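Local coordinates for periplasmic binding protein (Thermotoga lettingae TMO, PDB 4RY8) that binds 5-methylthioribose as the solute-binding component of a transporter, probably serving carbohydrate uptake, at residues V99-D103 with L104-D108; E273-P276 with K277-V281; V251-S255 with Y256-R260. All coordinates share one frame; numbering follows the deposited sequence.

Contact 1 (V99-D103 with L104-D108); sequences VVTFD and LVVDD. With SR1 (5-S-methyl-5-thio-alpha-D-ribofuranose), chain G.
The Phe102 ring carries the Asp103 carboxylate carbon CG over the centre of one face, 3.7 Å above the plane; the sugar hydroxyl O1 approaches the same ring obliquely, 3.8 Å from CZ. The Asp103 carboxylate reaches into the ligand pocket, where OD2 accepts a very short hydrogen bond of 2.5 Å from O1 of 5-methylthioribose. His79, Gln116, Arg153 and Asp231 also bond the sugar. Just past the end of strand 98-102 the chain turns, and Thr101 ties it back: OG1 donates to Leu104 O at 2.7 Å, in the carbonyl plane and on a lone pair (C=O...donor angle 144°). With chi1 at 73°, OG1 sits between the backbone N and the carbonyl carbon, facing the turn, and CG2 is sent obliquely against Val106 CG1, 4.0 Å off. Water 1 bridges the same turn, donating to Thr101 OG1 and accepting from Leu104 N at 3.1 Å. The buried hydroxyl of Thr101 gives one bond and takes another, and hydroxyl and water together hold both O and N of Leu104; this probably steadies the left-handed backbone of Asp103 (phi 64°) and with it the carboxylate that holds the anomeric hydroxyl.

Contact 2 (E273-P276 with K277-V281); sequences EKLP and KYLLV
Pro276 and Leu279 form the main apolar touch: ring atom CG of the proline lies 3.9 Å from CD2 of the leucine, and CB of the same ring is 4.1 Å from that methyl. The two side chains cross obliquely. Leu279 has CG anti to its carbonyl carbon (chi1 -68°), which turns the branched end back along the chain, so that CD2 meets the proline and CD1 faces Leu275 CD2 more loosely, at 4.4 Å. Leu275 also packs on Ala265 and Ala268 of helix 255-270. Here the chain, having left that helix, enters strand 278-280, an edge strand within this chain of the parallel sheet in one lobe of the periplasmic binding protein fold; Lys277 and Leu279 bond through their backbones to strand 113-115. A second kind of contact is that of aliphatic chain with ring: Lys277 CG lies 3.5 Å above one face of Tyr278, offset toward the rim. The same ring meets Phe164 of the second subunit edge-to-face, bringing the strand to the dimer interface. Polar contact belongs to Lys277. Its chain leaves with CG anti to the backbone N (chi1 175°) and bends at chi2, and NZ is gripped by a salt bridge to Glu113 OE2 and by hydrogen bonds to the carbonyl oxygens of Val111, Val106 and Asp108.

Contact 3 (V251-S255 with Y256-R260); sequences VGTDS and YAVGR
Asp254 and Tyr256 meet at the start of a helix, where hydrogen bonds carry most of the contact. Asp254 is the N-cap: its OD1 accepts a weak bond from Tyr256 N, 3.3 Å long with an N-H...acceptor angle of 132°. Replacing Asp254 by an alanine would probably leave Tyr256 N without its capping acceptor and the helix start without a nearby negative charge. CG lies anti to the backbone N (chi1 -176°), which lays the carboxylate beside Tyr256, the two side chains pointing the same way with carboxylate and ring planes 19° apart. The first helical turn follows: Val258 N donates to Asp254 O at 3.1 Å, and Gly259 N to Ser255 O at 2.8 Å. Van der Waals contacts are fewer. Ala257 CB rests 4.2 Å from Asp254 CB, and Thr253, crossing Val258 at about a right angle, brings OG1 to 3.6 Å from Val258 CG2; that hydroxyl is hydrogen-bonded to Gln116 of the ligand pocket. The turn joins strand 247-252 to helix 255-270, which lies against helix 28-44: Ser255 OG bonds Phe29 O, Tyr256 OH bonds Ser39 OG, and Val258 packs on Tyr33.

How the contacts relate
Along the chain the order is contact 1, contact 3, contact 2. Contacts 1 and 2 belong to the parallel sheet, on strands 98-102 and 278-280 with 113-115 between them, centres 11 Å apart. Contact 3 starts on strand 247-252 of the mixed sheet and runs into helix 255-270, which leads to contact 2, so the chain passes between lobes there. Its centre lies about 17 Å from contact 1's and 16 Å from contact 2's. Phe102 packs on Val258, and Val281 on Thr253 and Val258; contact 1 lies in the sugar site, the Thr253 side chain about 6 Å from the sugar. The sugar binds between the lobes, as in related proteins, so these pieces probably help tie them together.

Contact 1 (V99-D103 with L104-D108)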
ATOM      1  N   VAL C  99     -24.337  14.655  -4.843  1.00 24.67           N
ATOM      2  CA  VAL C  99     -23.088  15.065  -4.185  1.00 23.18           C
ATOM      3  C   VAL C  99     -22.000  14.057  -4.398  1.00 21.98           C
ATOM      4  O   VAL C  99     -22.227  12.864  -4.265  1.00 24.20           O
ATOM      5  CB  VAL C  99     -23.308  15.225  -2.671  1.00 22.76           C
ATOM      6  CG1 VAL C  99     -22.022  15.676  -2.005  1.00 23.55           C
ATOM      7  CG2 VAL C  99     -24.437  16.207  -2.419  1.00 23.45           C
ATOM      8  N   VAL C 100     -20.798  14.522  -4.661  1.00 21.79           N
ATOM      9  CA  VAL C 100     -19.646  13.659  -4.707  1.00 21.08           C
ATOM     10  C   VAL C 100     -18.581  14.410  -3.992  1.00 20.02           C
ATOM     11  O   VAL C 100     -18.607  15.633  -4.014  1.00 25.79           O
ATOM     12  CB  VAL C 100     -19.204  13.372  -6.180  1.00 28.19           C
ATOM     13  CG1 VAL C 100     -19.131  14.648  -6.996  1.00 32.20           C
ATOM     14  CG2 VAL C 100     -17.850  12.648  -6.237  1.00 30.38           C
ATOM     15  N   THR C 101     -17.642  13.727  -3.350  1.00 19.32           N
ATOM     16  CA  THR C 101     -16.558  14.415  -2.706  1.00 18.72           C
ATOM     17  C   THR C 101     -15.206  14.030  -3.229  1.00 20.29           C
ATOM     18  O   THR C 101     -15.004  12.946  -3.829  1.00 22.44           O
ATOM     19  CB  THR C 101     -16.544  14.232  -1.177  1.00 18.45           C
ATOM     20  OG1 THR C 101     -16.131  12.908  -0.878  1.00 19.43           O
ATOM     21  CG2 THR C 101     -17.909  14.461  -0.598  1.00 19.08           C
ATOM     22  N   PHE C 102     -14.284  14.960  -3.041  1.00 19.63           N
ATOM     23  CA  PHE C 102     -12.871  14.741  -3.238  1.00 24.81           C
ATOM     24  C   PHE C 102     -12.285  15.037  -1.901  1.00 22.02           C
ATOM     25  O   PHE C 102     -12.459  16.144  -1.395  1.00 19.38           O
ATOM     26  CB  PHE C 102     -12.267  15.668  -4.295  1.00 19.55           C
ATOM     27  CG  PHE C 102     -10.762  15.537  -4.408  1.00 17.75           C
ATOM     28  CD1 PHE C 102     -10.172  14.288  -4.572  1.00 19.55           C
ATOM     29  CD2 PHE C 102      -9.945  16.639  -4.324  1.00 23.33           C
ATOM     30  CE1 PHE C 102      -8.804  14.157  -4.633  1.00 21.27           C
ATOM     31  CE2 PHE C 102      -8.555  16.518  -4.393  1.00 23.11           C
ATOM     32  CZ  PHE C 102      -7.994  15.270  -4.537  1.00 19.39           C
ATOM     33  N   ASP C 103     -11.607  14.068  -1.314  1.00 17.67           N
ATOM     34  CA  ASP C 103     -10.879  14.307  -0.074  1.00 17.43           C
ATOM     35  C   ASP C 103     -11.772  14.672   1.085  1.00 18.64           C
ATOM     36  O   ASP C 103     -11.396  15.483   1.942  1.00 22.43           O
ATOM     37  CB  ASP C 103      -9.778  15.362  -0.240  1.00 17.16           C
ATOM     38  CG  ASP C 103      -8.488  14.801  -0.855  1.00 25.61           C
ATOM     39  OD1 ASP C 103      -8.351  13.579  -0.998  1.00 24.44           O
ATOM     40  OD2 ASP C 103      -7.575  15.608  -1.134  1.00 18.22           O
ATOM     41  N   LEU C 104     -12.952  14.045   1.148  1.00 17.67           N
ATOM     42  CA  LEU C 104     -13.801  14.162   2.384  1.00 17.18           C
ATOM     43  C   LEU C 104     -14.551  12.874   2.561  1.00 19.64           C
ATOM     44  O   LEU C 104     -15.291  12.445   1.647  1.00 22.08           O
ATOM     45  CB  LEU C 104     -14.819  15.287   2.200  1.00 18.48           C
ATOM     46  CG  LEU C 104     -15.830  15.480   3.359  1.00 18.89           C
ATOM     47  CD1 LEU C 104     -15.007  15.981   4.500  1.00 19.22           C
ATOM     48  CD2 LEU C 104     -16.908  16.461   2.985  1.00 25.37           C
ATOM     49  N   VAL C 105     -14.450  12.300   3.756  1.00 23.04           N
ATOM     50  CA  VAL C 105     -15.040  11.018   4.065  1.00 22.28           C
ATOM     51  C   VAL C 105     -16.486  11.234   4.495  1.00 27.75           C
ATOM     52  O   VAL C 105     -16.737  11.966   5.430  1.00 20.51           O
ATOM     53  CB  VAL C 105     -14.250  10.340   5.207  1.00 22.05           C
ATOM     54  CG1 VAL C 105     -14.980   9.102   5.729  1.00 35.56           C
ATOM     55  CG2 VAL C 105     -12.841  10.025   4.742  1.00 27.85           C
ATOM     56  N   VAL C 106     -17.454  10.635   3.810  1.00 25.20           N
ATOM     57  CA  VAL C 106     -18.868  10.798   4.258  1.00 27.61           C
ATOM     58  C   VAL C 106     -19.609   9.474   4.430  1.00 29.20           C
ATOM     59  O   VAL C 106     -19.634   8.620   3.531  1.00 28.46           O
ATOM     60  CB  VAL C 106     -19.644  11.810   3.359  1.00 29.81           C
ATOM     61  CG1 VAL C 106     -19.188  11.705   1.933  1.00 37.95           C
ATOM     62  CG2 VAL C 106     -21.156  11.632   3.437  1.00 29.53           C
ATOM     63  N   ASP C 107     -20.239   9.339   5.602  1.00 34.54           N
ATOM     64  CA  ASP C 107     -21.016   8.161   5.986  1.00 32.80           C
ATOM     65  C   ASP C 107     -22.390   8.167   5.327  1.00 28.81           C
ATOM     66  O   ASP C 107     -23.397   8.244   6.001  1.00 34.28           O
ATOM     67  CB  ASP C 107     -21.188   8.129   7.530  1.00 45.86           C
ATOM     68  CG  ASP C 107     -21.954   6.892   8.040  1.00 37.17           C
ATOM     69  OD1 ASP C 107     -22.061   5.880   7.326  1.00 44.61           O
ATOM     70  OD2 ASP C 107     -22.439   6.930   9.185  1.00 53.97           O
ATOM     71  N   ASP C 108     -22.436   8.060   4.007  1.00 29.19           N
ATOM     72  CA  ASP C 108     -23.716   8.003   3.307  1.00 31.38           C
ATOM     73  C   ASP C 108     -23.448   7.355   1.971  1.00 25.23           C
ATOM     74  O   ASP C 108     -22.620   7.856   1.228  1.00 27.28           O
ATOM     75  CB  ASP C 108     -24.282   9.417   3.097  1.00 36.83           C
ATOM     76  CG  ASP C 108     -25.707   9.401   2.586  1.00 34.28           C
ATOM     77  OD1 ASP C 108     -25.958   8.803   1.515  1.00 33.23           O
ATOM     78  OD2 ASP C 108     -26.574   9.996   3.261  1.00 33.33           O
TER
HETATM   79  CS  SR1 G 401      -4.112  20.750   2.467  1.00 25.10           C
HETATM   80  S   SR1 G 401      -4.542  19.114   1.917  1.00 20.45           S
HETATM   81  C5  SR1 G 401      -3.287  19.060   0.615  1.00 25.11           C
HETATM   82  C4  SR1 G 401      -3.332  17.737  -0.145  1.00 20.17           C
HETATM   83  O4  SR1 G 401      -4.619  17.625  -0.658  1.00 23.29           O
HETATM   84  C1  SR1 G 401      -4.609  17.123  -2.009  1.00 43.30           C
HETATM   85  O1  SR1 G 401      -5.255  15.895  -1.997  1.00 27.28           O
HETATM   86  C2  SR1 G 401      -3.171  16.961  -2.478  1.00 30.48           C
HETATM   87  O2  SR1 G 401      -2.696  15.610  -2.726  1.00 20.18           O
HETATM   88  C3  SR1 G 401      -2.406  17.626  -1.351  1.00 21.80           C
HETATM   89  O3  SR1 G 401      -1.242  16.879  -1.025  1.00 22.86           O
HETATM   90  O   HOH W   1     -13.613  11.918  -0.998  1.00 27.68           O

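Contact 2 (E273-P276 with K277-V281)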
ATOM      1  N   GLU C 273     -26.806   7.736 -13.147  1.00 35.35           N
ATOM      2  CA  GLU C 273     -25.886   6.624 -12.989  1.00 38.26           C
ATOM      3  C   GLU C 273     -25.528   6.371 -11.514  1.00 46.51           C
ATOM      4  O   GLU C 273     -25.324   7.309 -10.743  1.00 42.90           O
ATOM      5  CB  GLU C 273     -24.599   6.881 -13.770  1.00 37.79           C
ATOM      6  CG  GLU C 273     -24.775   6.969 -15.262  1.00 48.08           C
ATOM      7  CD  GLU C 273     -25.027   5.619 -15.935  1.00 47.26           C
ATOM      8  OE1 GLU C 273     -24.745   4.550 -15.347  1.00 46.93           O
ATOM      9  OE2 GLU C 273     -25.511   5.634 -17.075  1.00 51.63           O
ATOM     10  N   LYS C 274     -25.471   5.093 -11.146  1.00 55.21           N
ATOM     11  CA  LYS C 274     -24.987   4.667  -9.840  1.00 42.82           C
ATOM     12  C   LYS C 274     -23.481   4.466  -9.974  1.00 36.41           C
ATOM     13  O   LYS C 274     -23.020   3.741 -10.861  1.00 35.59           O
ATOM     14  CB  LYS C 274     -25.677   3.370  -9.381  1.00 61.97           C
ATOM     15  N   LEU C 275     -22.738   5.137  -9.102  1.00 33.02           N
ATOM     16  CA  LEU C 275     -21.292   5.111  -9.114  1.00 31.31           C
ATOM     17  C   LEU C 275     -20.771   4.257  -7.989  1.00 28.04           C
ATOM     18  O   LEU C 275     -21.439   4.099  -6.958  1.00 28.38           O
ATOM     19  CB  LEU C 275     -20.716   6.535  -8.998  1.00 29.11           C
ATOM     20  CG  LEU C 275     -20.197   7.216 -10.300  1.00 34.10           C
ATOM     21  CD1 LEU C 275     -21.023   6.852 -11.528  1.00 35.43           C
ATOM     22  CD2 LEU C 275     -20.092   8.734 -10.155  1.00 28.39           C
ATOM     23  N   PRO C 276     -19.559   3.726  -8.163  1.00 28.79           N
ATOM     24  CA  PRO C 276     -18.922   3.098  -7.026  1.00 35.77           C
ATOM     25  C   PRO C 276     -18.833   4.077  -5.821  1.00 29.43           C
ATOM     26  O   PRO C 276     -18.802   5.295  -5.992  1.00 24.65           O
ATOM     27  CB  PRO C 276     -17.528   2.740  -7.558  1.00 34.50           C
ATOM     28  CG  PRO C 276     -17.691   2.631  -9.063  1.00 40.08           C
ATOM     29  CD  PRO C 276     -18.813   3.542  -9.432  1.00 31.48           C
ATOM     30  N   LYS C 277     -18.863   3.545  -4.618  1.00 25.61           N
ATOM     31  CA  LYS C 277     -18.730   4.362  -3.429  1.00 22.54           C
ATOM     32  C   LYS C 277     -17.333   4.966  -3.334  1.00 24.44           C
ATOM     33  O   LYS C 277     -17.177   6.096  -2.864  1.00 22.23           O
ATOM     34  CB  LYS C 277     -19.061   3.522  -2.205  1.00 24.01           C
ATOM     35  CG  LYS C 277     -18.862   4.185  -0.837  1.00 22.89           C
ATOM     36  CD  LYS C 277     -19.554   5.506  -0.625  1.00 25.47           C
ATOM     37  CE  LYS C 277     -18.839   6.241   0.515  1.00 27.31           C
ATOM     38  NZ  LYS C 277     -19.539   7.459   0.983  1.00 26.14           N
ATOM     39  N   TYR C 278     -16.302   4.219  -3.757  1.00 22.42           N
ATOM     40  CA  TYR C 278     -14.918   4.692  -3.683  1.00 21.24           C
ATOM     41  C   TYR C 278     -14.308   4.754  -5.080  1.00 27.03           C
ATOM     42  O   TYR C 278     -14.351   3.783  -5.792  1.00 25.68           O
ATOM     43  CB  TYR C 278     -14.090   3.831  -2.743  1.00 20.11           C
ATOM     44  CG  TYR C 278     -14.669   3.872  -1.315  1.00 21.08           C
ATOM     45  CD1 TYR C 278     -14.542   4.994  -0.520  1.00 22.93           C
ATOM     46  CD2 TYR C 278     -15.344   2.805  -0.808  1.00 20.46           C
ATOM     47  CE1 TYR C 278     -15.120   5.044   0.769  1.00 20.47           C
ATOM     48  CE2 TYR C 278     -15.895   2.827   0.463  1.00 21.57           C
ATOM     49  CZ  TYR C 278     -15.792   3.958   1.234  1.00 21.21           C
ATOM     50  OH  TYR C 278     -16.358   3.957   2.504  1.00 24.39           O
ATOM     51  N   LEU C 279     -13.819   5.929  -5.468  1.00 23.14           N
ATOM     52  CA  LEU C 279     -13.153   6.150  -6.744  1.00 23.58           C
ATOM     53  C   LEU C 279     -11.728   6.522  -6.381  1.00 27.89           C
ATOM     54  O   LEU C 279     -11.431   7.659  -6.002  1.00 31.90           O
ATOM     55  CB  LEU C 279     -13.879   7.234  -7.557  1.00 24.71           C
ATOM     56  CG  LEU C 279     -15.287   6.899  -8.104  1.00 23.01           C
ATOM     57  CD1 LEU C 279     -15.977   8.087  -8.728  1.00 28.59           C
ATOM     58  CD2 LEU C 279     -15.291   5.756  -9.110  1.00 30.83           C
ATOM     59  N   LEU C 280     -10.866   5.512  -6.380  1.00 23.96           N
ATOM     60  CA  LEU C 280      -9.471   5.701  -6.021  1.00 25.44           C
ATOM     61  C   LEU C 280      -8.637   5.927  -7.302  1.00 28.72           C
ATOM     62  O   LEU C 280      -8.627   5.088  -8.208  1.00 29.43           O
ATOM     63  CB  LEU C 280      -8.932   4.473  -5.288  1.00 36.27           C
ATOM     64  CG  LEU C 280      -9.632   3.978  -4.030  1.00 38.73           C
ATOM     65  CD1 LEU C 280      -8.779   2.907  -3.388  1.00 45.38           C
ATOM     66  CD2 LEU C 280      -9.886   5.085  -3.053  1.00 26.31           C
ATOM     67  N   VAL C 281      -7.990   7.081  -7.379  1.00 29.69           N
ATOM     68  CA  VAL C 281      -7.015   7.367  -8.414  1.00 21.65           C
ATOM     69  C   VAL C 281      -5.643   6.810  -8.009  1.00 24.97           C
ATOM     70  O   VAL C 281      -5.109   7.189  -6.977  1.00 28.30           O
ATOM     71  CB  VAL C 281      -6.918   8.882  -8.733  1.00 28.16           C
ATOM     72  CG1 VAL C 281      -5.988   9.109  -9.940  1.00 33.59           C
ATOM     73  CG2 VAL C 281      -8.306   9.440  -9.069  1.00 26.76           C
TER

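Contact 3 (V251-S255 with Y256-R260)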
ATOM      1  N   VAL C 251       5.488  10.830  -4.471  1.00 19.45           N
ATOM      2  CA  VAL C 251       4.443   9.921  -4.830  1.00 21.18           C
ATOM      3  C   VAL C 251       3.197  10.738  -5.149  1.00 33.86           C
ATOM      4  O   VAL C 251       2.738  11.563  -4.348  1.00 19.97           O
ATOM      5  CB  VAL C 251       4.235   8.927  -3.659  1.00 25.82           C
ATOM      6  CG1 VAL C 251       2.898   8.213  -3.768  1.00 22.26           C
ATOM      7  CG2 VAL C 251       5.425   7.946  -3.674  1.00 19.64           C
ATOM      8  N   GLY C 252       2.631  10.516  -6.322  1.00 19.88           N
ATOM      9  CA  GLY C 252       1.418  11.259  -6.675  1.00 25.59           C
ATOM     10  C   GLY C 252       0.644  10.846  -7.900  1.00 27.09           C
ATOM     11  O   GLY C 252       0.884   9.778  -8.475  1.00 20.80           O
ATOM     12  N   THR C 253      -0.288  11.726  -8.285  1.00 25.46           N
ATOM     13  CA  THR C 253      -1.219  11.524  -9.400  1.00 28.47           C
ATOM     14  C   THR C 253      -1.213  12.777 -10.265  1.00 34.33           C
ATOM     15  O   THR C 253      -0.747  13.841  -9.848  1.00 25.06           O
ATOM     16  CB  THR C 253      -2.693  11.420  -8.928  1.00 22.46           C
ATOM     17  OG1 THR C 253      -3.077  12.666  -8.337  1.00 24.94           O
ATOM     18  CG2 THR C 253      -2.900  10.306  -7.941  1.00 21.37           C
ATOM     19  N   ASP C 254      -1.808  12.675 -11.448  1.00 30.10           N
ATOM     20  CA  ASP C 254      -2.052  13.861 -12.268  1.00 27.63           C
ATOM     21  C   ASP C 254      -3.305  14.596 -11.754  1.00 23.00           C
ATOM     22  O   ASP C 254      -4.398  14.173 -12.076  1.00 21.97           O
ATOM     23  CB  ASP C 254      -2.265  13.440 -13.725  1.00 26.68           C
ATOM     24  CG  ASP C 254      -2.418  14.622 -14.657  1.00 43.46           C
ATOM     25  OD1 ASP C 254      -2.385  15.776 -14.192  1.00 50.11           O
ATOM     26  OD2 ASP C 254      -2.562  14.377 -15.869  1.00 30.12           O
ATOM     27  N   SER C 255      -3.138  15.715 -11.020  1.00 25.65           N
ATOM     28  CA  SER C 255      -4.289  16.411 -10.366  1.00 26.77           C
ATOM     29  C   SER C 255      -5.304  16.918 -11.388  1.00 35.32           C
ATOM     30  O   SER C 255      -6.492  16.988 -11.097  1.00 27.86           O
ATOM     31  CB  SER C 255      -3.818  17.571  -9.480  1.00 21.45           C
ATOM     32  OG  SER C 255      -3.020  18.501 -10.198  1.00 22.57           O
ATOM     33  N   TYR C 256      -4.826  17.235 -12.584  1.00 23.05           N
ATOM     34  CA  TYR C 256      -5.662  17.638 -13.720  1.00 30.16           C
ATOM     35  C   TYR C 256      -6.697  16.568 -14.053  1.00 24.22           C
ATOM     36  O   TYR C 256      -7.858  16.867 -14.251  1.00 29.23           O
ATOM     37  CB  TYR C 256      -4.743  17.902 -14.959  1.00 27.69           C
ATOM     38  CG  TYR C 256      -5.399  18.527 -16.204  1.00 34.38           C
ATOM     39  CD1 TYR C 256      -5.557  19.908 -16.329  1.00 35.43           C
ATOM     40  CD2 TYR C 256      -5.834  17.724 -17.265  1.00 34.86           C
ATOM     41  CE1 TYR C 256      -6.154  20.466 -17.463  1.00 43.62           C
ATOM     42  CE2 TYR C 256      -6.425  18.275 -18.399  1.00 35.66           C
ATOM     43  CZ  TYR C 256      -6.587  19.641 -18.491  1.00 50.65           C
ATOM     44  OH  TYR C 256      -7.170  20.172 -19.623  1.00 52.99           O
ATOM     45  N   ALA C 257      -6.253  15.320 -14.137  1.00 28.80           N
ATOM     46  CA  ALA C 257      -7.123  14.165 -14.344  1.00 26.58           C
ATOM     47  C   ALA C 257      -7.994  13.907 -13.101  1.00 27.52           C
ATOM     48  O   ALA C 257      -9.093  13.401 -13.201  1.00 26.71           O
ATOM     49  CB  ALA C 257      -6.289  12.937 -14.608  1.00 36.83           C
ATOM     50  N   VAL C 258      -7.496  14.214 -11.922  1.00 25.44           N
ATOM     51  CA  VAL C 258      -8.345  14.030 -10.744  1.00 24.72           C
ATOM     52  C   VAL C 258      -9.501  15.021 -10.874  1.00 22.81           C
ATOM     53  O   VAL C 258     -10.653  14.697 -10.571  1.00 27.64           O
ATOM     54  CB  VAL C 258      -7.590  14.215  -9.427  1.00 31.40           C
ATOM     55  CG1 VAL C 258      -8.563  14.194  -8.249  1.00 33.81           C
ATOM     56  CG2 VAL C 258      -6.538  13.134  -9.267  1.00 40.31           C
ATOM     57  N   GLY C 259      -9.197  16.231 -11.325  1.00 24.37           N
ATOM     58  CA  GLY C 259     -10.205  17.263 -11.472  1.00 35.33           C
ATOM     59  C   GLY C 259     -11.218  16.969 -12.561  1.00 32.08           C
ATOM     60  O   GLY C 259     -12.395  17.173 -12.356  1.00 28.95           O
ATOM     61  N   ARG C 260     -10.757  16.524 -13.728  1.00 26.01           N
ATOM     62  CA  ARG C 260     -11.654  15.994 -14.724  1.00 26.11           C
ATOM     63  C   ARG C 260     -12.554  14.916 -14.149  1.00 27.67           C
ATOM     64  O   ARG C 260     -13.771  14.991 -14.293  1.00 31.98           O
ATOM     65  CB  ARG C 260     -10.872  15.468 -15.948  1.00 35.90           C
ATOM     66  CG  ARG C 260     -10.249  16.588 -16.774  1.00 40.58           C
ATOM     67  CD  ARG C 260      -9.293  16.089 -17.838  1.00 29.68           C
ATOM     68  NE  ARG C 260      -9.991  15.296 -18.828  1.00 31.42           N
ATOM     69  CZ  ARG C 260     -10.686  15.781 -19.850  1.00 35.45           C
ATOM     70  NH1 ARG C 260     -10.797  17.095 -20.053  1.00 42.58           N
ATOM     71  NH2 ARG C 260     -11.271  14.934 -20.700  1.00 48.62           N
TER